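Local coordinates for hypothetical protein AQ_1575 (Aquifex aeolicus, PDB 1LFP) that is probably a cytoplasmic DNA-binding protein of the TACO1 family that regulates transcription, at residues Y139-A144 and I194-I199; L100-N105 and D230-I235; I86-A91 and C129-F134; V207-E212 and F238-E243. All coordinates share one frame; numbering follows the deposited sequence.

Contact 1. Residues Y139-A144 and I194-I199; sequences YIEVPA and IEKAQI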
# COMPACT_ATOMS: atom_id res chain seq x y z
N TYR A 139 8.09 2.55 2.67
CA TYR A 139 8.09 1.34 1.88
C TYR A 139 8.41 1.69 0.43
O TYR A 139 7.75 2.53 -0.15
CB TYR A 139 6.69 0.73 2.00
CG TYR A 139 6.42 -0.48 1.18
CD1 TYR A 139 5.79 -0.37 -0.06
CD2 TYR A 139 6.71 -1.75 1.68
CE1 TYR A 139 5.43 -1.52 -0.78
CE2 TYR A 139 6.37 -2.89 0.97
CZ TYR A 139 5.74 -2.77 -0.25
OH TYR A 139 5.42 -3.92 -0.97
N ILE A 140 9.41 1.02 -0.12
CA ILE A 140 9.85 1.25 -1.49
C ILE A 140 9.85 -0.04 -2.27
O ILE A 140 10.36 -1.05 -1.78
CB ILE A 140 11.28 1.84 -1.50
CG1 ILE A 140 11.23 3.25 -0.88
CG2 ILE A 140 11.84 1.86 -2.95
CD1 ILE A 140 12.61 3.87 -0.50
N GLU A 141 9.29 -0.01 -3.48
CA GLU A 141 9.25 -1.19 -4.33
C GLU A 141 10.15 -0.94 -5.52
O GLU A 141 10.14 0.15 -6.06
CB GLU A 141 7.82 -1.48 -4.82
CG GLU A 141 7.09 -2.52 -3.97
CD GLU A 141 5.62 -2.70 -4.33
OE1 GLU A 141 5.28 -2.65 -5.54
OE2 GLU A 141 4.81 -2.91 -3.38
N VAL A 142 10.92 -1.95 -5.89
CA VAL A 142 11.83 -1.85 -7.04
C VAL A 142 11.67 -3.11 -7.87
O VAL A 142 11.70 -4.24 -7.36
CB VAL A 142 13.32 -1.69 -6.58
CG1 VAL A 142 13.62 -2.64 -5.50
CG2 VAL A 142 14.29 -1.91 -7.74
N PRO A 143 11.48 -2.95 -9.17
CA PRO A 143 11.30 -4.07 -10.10
C PRO A 143 12.46 -5.07 -10.17
O PRO A 143 13.59 -4.73 -10.50
CB PRO A 143 11.00 -3.37 -11.43
CG PRO A 143 11.54 -1.98 -11.28
CD PRO A 143 11.24 -1.65 -9.83
N ALA A 144 12.17 -6.33 -9.86
CA ALA A 144 13.21 -7.35 -9.88
C ALA A 144 13.82 -7.46 -11.27
O ALA A 144 15.04 -7.41 -11.44
CB ALA A 144 12.63 -8.70 -9.44
N ILE A 194 12.36 3.07 -9.19
CA ILE A 194 11.41 2.96 -8.09
C ILE A 194 10.02 2.72 -8.65
O ILE A 194 9.55 3.51 -9.46
CB ILE A 194 11.35 4.25 -7.28
CG1 ILE A 194 12.74 4.62 -6.78
CG2 ILE A 194 10.32 4.10 -6.16
CD1 ILE A 194 13.44 3.52 -6.00
N GLU A 195 9.37 1.65 -8.21
CA GLU A 195 8.02 1.36 -8.68
C GLU A 195 7.01 2.03 -7.76
O GLU A 195 6.02 2.57 -8.22
CB GLU A 195 7.78 -0.14 -8.72
CG GLU A 195 6.42 -0.52 -9.26
CD GLU A 195 6.28 -2.00 -9.53
OE1 GLU A 195 6.97 -2.50 -10.45
OE2 GLU A 195 5.50 -2.67 -8.82
N LYS A 196 7.28 1.99 -6.45
CA LYS A 196 6.40 2.62 -5.47
C LYS A 196 7.20 3.07 -4.27
O LYS A 196 8.16 2.39 -3.91
CB LYS A 196 5.32 1.65 -4.96
CG LYS A 196 4.33 1.16 -6.00
CD LYS A 196 3.17 0.42 -5.30
CE LYS A 196 2.11 -0.03 -6.30
NZ LYS A 196 0.92 -0.62 -5.62
N ALA A 197 6.77 4.17 -3.67
CA ALA A 197 7.36 4.76 -2.47
C ALA A 197 6.22 5.33 -1.63
O ALA A 197 5.58 6.32 -2.00
CB ALA A 197 8.35 5.88 -2.84
N GLN A 198 5.95 4.73 -0.48
CA GLN A 198 4.84 5.22 0.32
C GLN A 198 5.04 4.84 1.78
O GLN A 198 5.87 4.00 2.11
CB GLN A 198 3.53 4.58 -0.18
CG GLN A 198 3.59 3.04 -0.19
CD GLN A 198 2.33 2.37 -0.79
OE1 GLN A 198 1.53 3.00 -1.47
NE2 GLN A 198 2.18 1.07 -0.54
N ILE A 199 4.23 5.42 2.65
CA ILE A 199 4.28 5.10 4.06
C ILE A 199 3.33 3.92 4.26
O ILE A 199 2.19 3.93 3.76
CB ILE A 199 3.80 6.31 4.90
CG1 ILE A 199 4.82 7.44 4.83
CG2 ILE A 199 3.49 5.87 6.34
CD1 ILE A 199 6.15 7.12 5.45
O HOH W 1 2.20 -2.05 -3.84
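E141 and K196, partners across an antiparallel ladder, run their side chains side by side from the same face of the sheet, both extended beyond CG, with K196 CD 3.7 Å from E141 OE1. The lysine runs on past the carboxylate, and a water closes the gap: it accepts from K196 NZ at 2.6 Å and donates to E141 OE2. That same oxygen accepts a bond from Y139 OH (2.7 Å), on its anti side and in the plane of the tyrosine ring at its edge. With CG anti to the backbone N (chi1 175°), the Y139 ring lies beside the Q198 side chain, whose NE2 is 3.9 Å from Y139 CD1 with amide and ring planes 34° apart. Less comfortably, E195 OE2 comes within 3.3 Å of E141 OE1, the carboxylate planes 77° apart; this closeness could favour a proton on one of the pair. An alanine in place of E141 would probably leave the Y139 hydroxyl without its acceptor and K196 without its water-mediated link to a negative charge. E195 is there because of a classic beta bulge: E195 N bonds E141 O at 2.7 Å, while K196 N reaches it only weakly at 3.4 Å. On the other face I140 CG2 meets I194 CD1 at 3.8 Å. Helix 180-188 covers that face, touching I140, I194 and A197, whereas strand 170-175 flanks strand 134-143 on the side away from strand 196-203, which ends this four-stranded sheet.

Contact 2. Residues L100-N105 and D230-I235; sequences LATTDN and DVQQVI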
# COMPACT_ATOMS: atom_id res chain seq x y z
N LEU A 100 -5.70 0.64 5.26
CA LEU A 100 -5.52 2.08 5.07
C LEU A 100 -6.51 2.46 3.97
O LEU A 100 -6.44 1.96 2.85
CB LEU A 100 -4.07 2.35 4.68
CG LEU A 100 -3.02 2.51 5.80
CD1 LEU A 100 -3.14 1.44 6.90
CD2 LEU A 100 -1.64 2.57 5.15
N ALA A 101 -7.49 3.29 4.31
CA ALA A 101 -8.51 3.67 3.35
C ALA A 101 -8.54 5.19 3.16
O ALA A 101 -8.06 5.94 4.00
CB ALA A 101 -9.86 3.15 3.82
N THR A 102 -9.04 5.62 2.00
CA THR A 102 -9.18 7.05 1.70
C THR A 102 -10.60 7.09 1.19
O THR A 102 -10.88 6.57 0.10
CB THR A 102 -8.19 7.53 0.60
OG1 THR A 102 -6.83 7.34 1.04
CG2 THR A 102 -8.41 9.03 0.32
N THR A 103 -11.50 7.69 1.97
CA THR A 103 -12.91 7.69 1.65
C THR A 103 -13.58 9.03 1.88
O THR A 103 -13.08 9.87 2.65
CB THR A 103 -13.65 6.57 2.49
OG1 THR A 103 -15.05 6.55 2.19
CG2 THR A 103 -13.47 6.80 3.99
N ASP A 104 -14.70 9.25 1.20
CA ASP A 104 -15.44 10.50 1.34
C ASP A 104 -16.68 10.27 2.19
O ASP A 104 -17.51 11.16 2.34
CB ASP A 104 -15.87 11.03 -0.04
CG ASP A 104 -16.97 10.19 -0.67
OD1 ASP A 104 -17.68 10.71 -1.56
OD2 ASP A 104 -17.13 9.01 -0.30
N ASN A 105 -16.81 9.05 2.73
CA ASN A 105 -17.94 8.70 3.56
C ASN A 105 -17.54 7.56 4.50
O ASN A 105 -17.80 6.39 4.22
CB ASN A 105 -19.12 8.25 2.70
CG ASN A 105 -20.42 8.23 3.45
OD1 ASN A 105 -20.52 7.68 4.55
ND2 ASN A 105 -21.43 8.85 2.87
N ASP A 230 -12.30 2.20 -1.88
CA ASP A 230 -11.86 3.03 -0.74
C ASP A 230 -10.55 2.52 -0.13
O ASP A 230 -9.91 3.23 0.63
CB ASP A 230 -12.92 3.05 0.37
CG ASP A 230 -14.22 3.75 -0.04
OD1 ASP A 230 -14.19 4.65 -0.90
OD2 ASP A 230 -15.28 3.42 0.54
N VAL A 231 -10.16 1.28 -0.44
CA VAL A 231 -8.94 0.78 0.19
C VAL A 231 -7.66 1.04 -0.61
O VAL A 231 -7.61 0.76 -1.80
CB VAL A 231 -9.05 -0.78 0.45
CG1 VAL A 231 -7.79 -1.28 1.11
CG2 VAL A 231 -10.28 -1.09 1.34
N GLN A 232 -6.64 1.59 0.05
CA GLN A 232 -5.34 1.89 -0.58
C GLN A 232 -4.33 0.79 -0.25
O GLN A 232 -3.55 0.35 -1.11
CB GLN A 232 -4.73 3.21 -0.06
CG GLN A 232 -5.43 4.50 -0.46
CD GLN A 232 -5.09 5.00 -1.86
OE1 GLN A 232 -3.91 5.12 -2.26
NE2 GLN A 232 -6.12 5.30 -2.61
N GLN A 233 -4.32 0.38 1.01
CA GLN A 233 -3.38 -0.63 1.44
C GLN A 233 -3.94 -1.58 2.45
O GLN A 233 -4.69 -1.20 3.31
CB GLN A 233 -2.17 -0.01 2.10
CG GLN A 233 -1.27 0.87 1.21
CD GLN A 233 -0.04 1.32 1.99
OE1 GLN A 233 0.23 2.52 2.15
NE2 GLN A 233 0.71 0.36 2.49
N VAL A 234 -3.54 -2.84 2.35
CA VAL A 234 -3.99 -3.82 3.34
C VAL A 234 -2.71 -4.49 3.85
O VAL A 234 -1.89 -4.91 3.04
CB VAL A 234 -4.83 -4.91 2.71
CG1 VAL A 234 -5.13 -5.95 3.74
CG2 VAL A 234 -6.14 -4.33 2.15
N ILE A 235 -2.53 -4.56 5.16
CA ILE A 235 -1.35 -5.15 5.79
C ILE A 235 -1.76 -6.18 6.82
O ILE A 235 -2.67 -5.96 7.60
CB ILE A 235 -0.47 -4.10 6.51
CG1 ILE A 235 -0.23 -2.87 5.61
CG2 ILE A 235 0.91 -4.72 6.85
CD1 ILE A 235 -0.83 -1.57 6.16
O HOH W 2 -8.95 5.02 -1.49
O HOH W 3 -15.23 6.89 -1.23
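The D230 carboxylate lies flat against T103: T103 CB stands over D230 CG at 3.8 Å, and T103 OG1, set beside its carbonyl carbon by chi1 (-180°), is above the same plane, 3.5 Å from D230 OD2. T103 OG1 accepts from N105 N in an ST turn and is hydrogen-bonded to the T109 hydroxyl. R108, in a salt bridge, and T109 also hold D230 OD2, while a water donates to both D230 OD1 and D104 OD2. An alanine at D230 would probably leave R108 and the water each with one acceptor fewer. A second flat group, the Q232 amide, follows a bend at chi2 (-81°), which places CD; NE2 gives to another water and to K27 O, and Q232 CG passes T102 OG1 at 3.5 Å. In the antiparallel pairing L100 N bonds Q233 O and T102 N bonds D230 O; between, L100 O accepts from Q232 N (2.8 Å) and Q233 N (3.2 Å), a classic beta bulge where strand 231-239 turns. Beyond it L100 CD1 meets I235 CD1 at 3.9 Å. Strand 83-91 borders strand 95-103, helix 21-39 packs on T102 and Q232, and W201 of strand 196-203 covers L100 and I235.

Contact 3. Residues I86-A91 and C129-F134; sequences IYEGYA and CVSYLF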
# COMPACT_ATOMS: atom_id res chain seq x y z
N ILE A 86 -7.86 4.58 9.21
CA ILE A 86 -7.17 3.33 9.43
C ILE A 86 -8.11 2.38 10.11
O ILE A 86 -8.64 2.69 11.18
CB ILE A 86 -5.94 3.53 10.31
CG1 ILE A 86 -5.00 4.49 9.58
CG2 ILE A 86 -5.28 2.18 10.60
CD1 ILE A 86 -4.82 4.09 8.15
N TYR A 87 -8.34 1.23 9.49
CA TYR A 87 -9.20 0.23 10.11
C TYR A 87 -8.30 -0.85 10.67
O TYR A 87 -7.19 -1.06 10.18
CB TYR A 87 -10.17 -0.38 9.10
CG TYR A 87 -11.20 0.61 8.65
CD1 TYR A 87 -12.29 0.94 9.47
CD2 TYR A 87 -11.07 1.24 7.43
CE1 TYR A 87 -13.20 1.88 9.06
CE2 TYR A 87 -11.97 2.19 7.01
CZ TYR A 87 -13.04 2.51 7.83
OH TYR A 87 -13.91 3.48 7.37
N GLU A 88 -8.76 -1.47 11.74
CA GLU A 88 -7.96 -2.50 12.41
C GLU A 88 -8.89 -3.65 12.78
O GLU A 88 -10.00 -3.42 13.27
CB GLU A 88 -7.36 -1.91 13.70
CG GLU A 88 -6.36 -0.82 13.44
CD GLU A 88 -5.83 -0.18 14.72
OE1 GLU A 88 -5.35 -0.89 15.64
OE2 GLU A 88 -5.88 1.07 14.80
N GLY A 89 -8.47 -4.89 12.53
CA GLY A 89 -9.30 -6.02 12.88
C GLY A 89 -8.52 -7.31 12.78
O GLY A 89 -7.27 -7.34 12.56
N TYR A 90 -9.26 -8.41 12.92
CA TYR A 90 -8.63 -9.72 12.91
C TYR A 90 -9.27 -10.63 11.88
O TYR A 90 -10.48 -10.60 11.66
CB TYR A 90 -8.76 -10.37 14.30
CG TYR A 90 -7.81 -9.82 15.33
CD1 TYR A 90 -6.56 -10.40 15.54
CD2 TYR A 90 -8.12 -8.65 16.04
CE1 TYR A 90 -5.64 -9.84 16.41
CE2 TYR A 90 -7.21 -8.09 16.91
CZ TYR A 90 -5.97 -8.67 17.11
OH TYR A 90 -5.08 -8.10 18.01
N ALA A 91 -8.42 -11.42 11.23
CA ALA A 91 -8.87 -12.40 10.24
C ALA A 91 -8.80 -13.74 10.97
O ALA A 91 -8.27 -13.83 12.08
CB ALA A 91 -7.92 -12.42 9.06
N CYS A 129 -6.90 -1.87 18.20
CA CYS A 129 -6.89 -3.29 18.54
C CYS A 129 -5.76 -4.08 17.94
O CYS A 129 -5.53 -5.23 18.33
CB CYS A 129 -8.21 -3.98 18.19
SG CYS A 129 -8.63 -4.14 16.46
N VAL A 130 -5.08 -3.53 16.93
CA VAL A 130 -3.94 -4.26 16.41
C VAL A 130 -2.71 -3.39 16.15
O VAL A 130 -1.64 -3.91 15.97
CB VAL A 130 -4.26 -4.96 15.09
CG1 VAL A 130 -3.06 -5.75 14.66
CG2 VAL A 130 -5.47 -5.89 15.23
N SER A 131 -2.81 -2.06 16.19
CA SER A 131 -1.64 -1.29 15.80
C SER A 131 -0.34 -1.48 16.59
O SER A 131 0.74 -1.33 16.04
CB SER A 131 -2.00 0.22 15.67
OG SER A 131 -2.36 0.76 16.91
N TYR A 132 -0.45 -1.89 17.85
CA TYR A 132 0.70 -2.14 18.65
C TYR A 132 1.48 -3.34 18.11
O TYR A 132 2.57 -3.59 18.57
CB TYR A 132 0.27 -2.43 20.09
CG TYR A 132 -0.68 -3.57 20.22
CD1 TYR A 132 -2.07 -3.35 20.26
CD2 TYR A 132 -0.21 -4.89 20.30
CE1 TYR A 132 -2.97 -4.42 20.39
CE2 TYR A 132 -1.11 -5.96 20.43
CZ TYR A 132 -2.48 -5.70 20.47
OH TYR A 132 -3.35 -6.77 20.57
N LEU A 133 0.92 -4.07 17.14
CA LEU A 133 1.63 -5.23 16.53
C LEU A 133 2.35 -4.87 15.23
O LEU A 133 2.91 -5.76 14.53
CB LEU A 133 0.66 -6.37 16.21
CG LEU A 133 -0.03 -6.97 17.42
CD1 LEU A 133 -0.94 -8.12 17.00
CD2 LEU A 133 1.05 -7.42 18.41
N PHE A 134 2.36 -3.58 14.91
CA PHE A 134 2.99 -3.07 13.70
C PHE A 134 3.76 -1.78 13.96
O PHE A 134 3.58 -1.13 15.00
CB PHE A 134 1.90 -2.74 12.67
CG PHE A 134 1.06 -3.93 12.27
CD1 PHE A 134 1.25 -4.53 11.04
CD2 PHE A 134 0.03 -4.38 13.09
CE1 PHE A 134 0.42 -5.58 10.61
CE2 PHE A 134 -0.80 -5.41 12.69
CZ PHE A 134 -0.63 -6.03 11.45
O HOH W 4 -4.16 2.43 16.13
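E88 OE1 is gripped by two successive backbone amides, V130 N at 3.0 Å and S131 N at 2.9 Å, where the loop enters a short 3-10 turn, 131-133. Strand 83-91 of the mixed sheet thus holds the link that runs on into strand 134-143 of the antiparallel sheet. The two donors arrive differently: V130 N uses the anti lone pair of OE1, whereas S131 N comes from above the carboxylate plane, 44° out of it. The glutamate gets there with CG beside its backbone N (chi1 -66°) and an extended chain beyond. Its second oxygen, OE2, accepts from G128 N and from a water at 2.6 Å that is also hydrogen-bonded to S131 OG. With so many donors around it, the carboxylate is likely to be stabilised in its charged form.

Y90 makes the second attachment. Its hydroxyl donates to C129 O at 2.9 Å, the acceptor lying at the ring edge, near its plane. V130 CG2 comes within 3.3 Å of Y90 CE2, the two side chains crossing obliquely. C129 SG, meanwhile, packs on E88 CB at 3.8 Å and stands obliquely to the Y90 ring, 5.4 Å from its centroid, in a cysteine sulfur-aromatic contact. Within the turn itself, L133 N bonds V130 O at 2.8 Å, and this oxygen lies in the plane of the F134 ring at its edge while sitting above one face of Y132, displaced toward the rim.

Contact 4. Residues V207-E212 and F238-E243; sequences VQINDE and FEIPEE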
# COMPACT_ATOMS: atom_id res chain seq x y z
N VAL A 207 2.25 -14.28 12.63
CA VAL A 207 1.45 -15.37 13.18
C VAL A 207 1.44 -16.54 12.21
O VAL A 207 0.81 -16.47 11.15
CB VAL A 207 -0.00 -14.90 13.47
CG1 VAL A 207 -0.53 -14.08 12.31
CG2 VAL A 207 -0.90 -16.11 13.70
N GLN A 208 2.14 -17.61 12.58
CA GLN A 208 2.24 -18.81 11.76
C GLN A 208 0.88 -19.48 11.62
O GLN A 208 0.24 -19.82 12.61
CB GLN A 208 3.22 -19.80 12.41
CG GLN A 208 4.56 -19.18 12.80
CD GLN A 208 5.58 -19.18 11.68
OE1 GLN A 208 6.62 -18.52 11.77
NE2 GLN A 208 5.29 -19.91 10.60
N ILE A 209 0.44 -19.66 10.38
CA ILE A 209 -0.85 -20.30 10.12
C ILE A 209 -0.66 -21.51 9.21
O ILE A 209 -0.45 -21.37 8.00
CB ILE A 209 -1.81 -19.29 9.46
CG1 ILE A 209 -3.07 -20.00 8.95
CG2 ILE A 209 -1.10 -18.57 8.35
CD1 ILE A 209 -3.95 -20.53 10.06
N ASN A 210 -0.74 -22.70 9.80
CA ASN A 210 -0.54 -23.94 9.06
C ASN A 210 -1.80 -24.63 8.54
O ASN A 210 -1.71 -25.51 7.69
CB ASN A 210 0.28 -24.91 9.92
CG ASN A 210 1.64 -24.34 10.29
OD1 ASN A 210 2.45 -24.01 9.42
ND2 ASN A 210 1.90 -24.20 11.59
N ASP A 211 -2.97 -24.24 9.03
CA ASP A 211 -4.21 -24.85 8.56
C ASP A 211 -4.55 -24.27 7.20
O ASP A 211 -4.91 -23.10 7.08
CB ASP A 211 -5.35 -24.56 9.52
CG ASP A 211 -5.16 -25.23 10.86
OD1 ASP A 211 -5.06 -26.47 10.90
OD2 ASP A 211 -5.09 -24.50 11.87
N GLU A 212 -4.44 -25.10 6.16
CA GLU A 212 -4.72 -24.66 4.81
C GLU A 212 -6.10 -24.04 4.69
O GLU A 212 -6.31 -23.12 3.90
CB GLU A 212 -4.60 -25.84 3.87
CG GLU A 212 -4.67 -25.48 2.41
CD GLU A 212 -4.45 -26.68 1.53
OE1 GLU A 212 -4.42 -26.52 0.29
OE2 GLU A 212 -4.29 -27.79 2.09
N PHE A 238 0.25 -12.35 9.02
CA PHE A 238 0.24 -13.81 8.91
C PHE A 238 1.56 -14.39 8.44
O PHE A 238 2.39 -13.71 7.83
CB PHE A 238 -0.84 -14.27 7.93
CG PHE A 238 -0.59 -13.86 6.50
CD1 PHE A 238 0.48 -14.39 5.76
CD2 PHE A 238 -1.38 -12.89 5.91
CE1 PHE A 238 0.75 -13.95 4.46
CE2 PHE A 238 -1.12 -12.43 4.61
CZ PHE A 238 -0.04 -12.96 3.88
N GLU A 239 1.72 -15.68 8.70
CA GLU A 239 2.90 -16.42 8.27
C GLU A 239 2.34 -17.73 7.70
O GLU A 239 1.88 -18.58 8.46
CB GLU A 239 3.82 -16.70 9.45
CG GLU A 239 5.18 -17.24 9.06
CD GLU A 239 5.97 -16.29 8.18
OE1 GLU A 239 5.84 -15.07 8.36
OE2 GLU A 239 6.72 -16.78 7.31
N ILE A 240 2.35 -17.84 6.37
CA ILE A 240 1.83 -19.03 5.67
C ILE A 240 2.91 -19.80 4.89
O ILE A 240 3.73 -19.21 4.19
CB ILE A 240 0.69 -18.65 4.67
CG1 ILE A 240 1.18 -17.61 3.66
CG2 ILE A 240 -0.52 -18.12 5.41
CD1 ILE A 240 1.89 -18.18 2.45
N PRO A 241 2.91 -21.14 5.00
CA PRO A 241 3.89 -22.00 4.32
C PRO A 241 3.85 -21.82 2.80
O PRO A 241 2.91 -22.26 2.15
CB PRO A 241 3.46 -23.41 4.73
CG PRO A 241 2.84 -23.21 6.07
CD PRO A 241 2.03 -21.95 5.86
N GLU A 242 4.87 -21.17 2.25
CA GLU A 242 4.94 -20.94 0.80
C GLU A 242 3.78 -21.58 0.03
O GLU A 242 3.80 -22.78 -0.26
CB GLU A 242 6.26 -21.45 0.23
CG GLU A 242 6.38 -21.25 -1.27
CD GLU A 242 6.17 -19.80 -1.66
OE1 GLU A 242 7.07 -18.97 -1.40
OE2 GLU A 242 5.11 -19.49 -2.23
N GLU A 243 2.78 -20.77 -0.27
CA GLU A 243 1.58 -21.21 -0.98
C GLU A 243 1.15 -20.12 -1.95
O GLU A 243 1.01 -18.96 -1.56
CB GLU A 243 0.45 -21.45 0.00
CG GLU A 243 -0.01 -22.88 0.14
CD GLU A 243 -1.31 -22.95 0.90
OE1 GLU A 243 -2.36 -22.60 0.30
OE2 GLU A 243 -1.29 -23.34 2.08
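V207 and Q208 pair in parallel with F238 and E239, and the contact is tight here but loosens toward E212 and E243. I209 N gives E239 O a short, nearly straight bond of 2.6 Å. E239 N reaches V207 O at 2.7 Å, but this bond is bent to 131° at the hydrogen and its donor stands 52° above the carbonyl plane. Close beside these bonds V207 CG1, between its backbone N and carbonyl carbon (chi1 44°), rests 3.5 Å from F238 CA. On the opposite face Q208 and E239 lie side by side, both bent at chi2, with the Q208 amide alongside the E239 CG methylene.

The ladder stops at P241, which has no N-H to offer the next acceptor, I209 O. That oxygen is buried without a polar partner in the model, with P241 CD 3.3 Å away. Past this point the segments diverge toward solvent. N210 OD1 brushes P241 CG at 3.5 Å, the two side chains crossing at about a right angle. E212 and E243 also cross this way, coming nearest at E212 CG and E243 OE2, 4.0 Å apart, and their like charges would tend to keep the carboxylates apart.

The pair closes a beta-alpha-beta unit in which helix 212-226 connects strand 207-208, at the sheet's margin, to strand 231-239. F238 packs on V218 and L222 of that helix, on V95 of strand 95-103, and edge-to-face on W7.

Overall arrangement
Contacts 2, 3 and 4 all reach the mixed sheet, whereas contact 1 belongs to the antiparallel sheet on the opposite side of the chain's centre from contacts 2 and 3. Contacts 2 and 4 share strand 231-239, bordered by strand 95-103 in one and by strand 207-208 in the other. Contacts 1 to 3 are partly buried and use carboxylates with several partners each; contact 4, farthest out, is a surface contact with two backbone bonds and largely exposed acids. Both bulges lie in antiparallel pairings, in contacts 1 and 2, which touch through Q198 and Q233. Contacts 2 and 3 meet where L100 packs on I86 and I235 on F134; contact 3 binds through side chains rather than a ladder.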